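DNA polymerase III subunit beta (Helicobacter pylori 26695, PDB 4S3I) encircles DNA as a ring-shaped dimer and tethers DNA polymerases and other proteins to it, making replication processive. Local coordinates at the interface of chains A and B. Coordinates in Å, arbitrary orientation; residue numbers count along the deposited sequence, not the author numbering. Chains: chain A/B, DNA polymerase III subunit beta.

The interface of chains A and B. Residues chain A 83-84, 104-105, 107; chain B 272, 303-304.
A:Phe107 turns the edge of its ring toward B:Leu272, whose backbone O lies at that edge, in the ring plane, 3.9 Å from CE2 of A:Phe107. The far corner of the ring does most of the touching: CZ of A:Phe107 meets the methyl CD1 of B:Leu272 at 3.3 Å. The ring and the leucine side chain meet at a slant. The leucine side chain also comes at the rim, with CG and CD1 near the ring plane beyond CZ.

B:Leu272 is the apolar plug of this patch. Its CG is anti to the backbone N (chi1 -173°), which sends the two methyls forward into chain A. CD1 of B:Leu272 lies 3.6 Å from CB of A:Cys83. The same methyl also touches CD2 of A:Leu84. CD2 of B:Leu272 lies 3.3 Å from A:Ser105 OG and also touches A:Leu84 CD2.

Beside this apolar group, two hydroxyls join the subunits. A:Ser105 OG and B:Thr304 OG1 form a hydrogen bond of 2.7 Å; the structure alone does not show which hydroxyl gives the hydrogen. In B:Thr304, OG1 is anti to the backbone N (chi1 -166°), which aims it at the serine. The backbone O of B:Lys303 also passes 3.4 Å from A:Ser105 CA.

Strand 105-110 of chain A and strand 301-307 of chain B meet at this boundary. B:Leu272 comes from the end of helix 263-273, and A:Cys83 and A:Leu84 follow helix 74-82. The patch joins the N-terminal domain of chain A to the C-terminal domain of chain B, head to tail. Its two-fold twin helps close the ring on the opposite side.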
loop_
_atom_site.group_PDB
_atom_site.type_symbol
_atom_site.label_atom_id
_atom_site.label_comp_id
_atom_site.label_asym_id
_atom_site.label_seq_id
_atom_site.Cartn_x
_atom_site.Cartn_y
_atom_site.Cartn_z
ATOM N N CYS A 83 -20.325 3.949 2.230
ATOM C CA CYS A 83 -20.937 2.662 2.569
ATOM C C CYS A 83 -22.393 2.550 2.116
ATOM O O CYS A 83 -23.036 1.527 2.344
ATOM C CB CYS A 83 -20.834 2.402 4.081
ATOM S SG CYS A 83 -19.177 1.896 4.576
ATOM N N LEU A 84 -22.905 3.594 1.473
ATOM C CA LEU A 84 -24.317 3.627 1.088
ATOM C C LEU A 84 -24.554 3.008 -0.289
ATOM O O LEU A 84 -23.610 2.586 -0.961
ATOM C CB LEU A 84 -24.854 5.055 1.140
ATOM C CG LEU A 84 -25.101 5.551 2.562
ATOM C CD1 LEU A 84 -25.563 7.001 2.575
ATOM C CD2 LEU A 84 -26.136 4.658 3.236
ATOM N N LYS A 104 -33.865 2.879 3.636
ATOM C CA LYS A 104 -33.938 2.280 4.973
ATOM C C LYS A 104 -32.839 2.773 5.925
ATOM O O LYS A 104 -32.913 2.556 7.129
ATOM C CB LYS A 104 -33.895 0.752 4.880
ATOM C CG LYS A 104 -34.947 0.145 3.965
ATOM C CD LYS A 104 -36.028 -0.592 4.744
ATOM C CE LYS A 104 -36.276 -1.987 4.165
ATOM N NZ LYS A 104 -36.828 -1.979 2.780
ATOM N N SER A 105 -31.824 3.435 5.380
ATOM C CA SER A 105 -30.686 3.874 6.177
ATOM C C SER A 105 -30.830 5.325 6.593
ATOM O O SER A 105 -31.281 6.168 5.809
ATOM C CB SER A 105 -29.386 3.693 5.399
ATOM O OG SER A 105 -29.256 2.362 4.969
ATOM N N PHE A 107 -28.847 8.499 9.317
ATOM C CA PHE A 107 -27.760 8.840 10.219
ATOM C C PHE A 107 -27.941 10.236 10.742
ATOM O O PHE A 107 -28.602 11.064 10.108
ATOM C CB PHE A 107 -26.420 8.801 9.488
ATOM C CG PHE A 107 -26.207 7.567 8.677
ATOM C CD1 PHE A 107 -26.826 7.414 7.441
ATOM C CD2 PHE A 107 -25.373 6.562 9.137
ATOM C CE1 PHE A 107 -26.633 6.277 6.696
ATOM C CE2 PHE A 107 -25.165 5.430 8.392
ATOM C CZ PHE A 107 -25.801 5.286 7.166
ATOM N N LEU B 272 -21.987 -0.453 7.374
ATOM C CA LEU B 272 -22.671 0.834 7.346
ATOM C C LEU B 272 -22.737 1.464 8.742
ATOM O O LEU B 272 -22.444 2.646 8.908
ATOM C CB LEU B 272 -24.084 0.644 6.784
ATOM C CG LEU B 272 -24.889 1.906 6.529
ATOM C CD1 LEU B 272 -23.981 2.899 5.833
ATOM C CD2 LEU B 272 -26.111 1.627 5.662
ATOM N N LYS B 303 -28.409 4.088 11.648
ATOM C CA LYS B 303 -29.404 3.022 11.656
ATOM C C LYS B 303 -29.618 2.528 10.242
ATOM O O LYS B 303 -29.527 3.307 9.281
ATOM C CB LYS B 303 -30.764 3.504 12.197
ATOM C CG LYS B 303 -30.736 4.697 13.149
ATOM C CD LYS B 303 -32.075 4.859 13.882
ATOM C CE LYS B 303 -33.260 4.627 12.949
ATOM N NZ LYS B 303 -34.580 4.858 13.614
ATOM N N THR B 304 -29.940 1.247 10.113
ATOM C CA THR B 304 -30.436 0.731 8.842
ATOM C C THR B 304 -31.220 -0.535 9.095
ATOM O O THR B 304 -31.154 -1.112 10.184
ATOM C CB THR B 304 -29.303 0.439 7.834
ATOM O OG1 THR B 304 -29.868 0.252 6.527
ATOM C CG2 THR B 304 -28.550 -0.808 8.229
#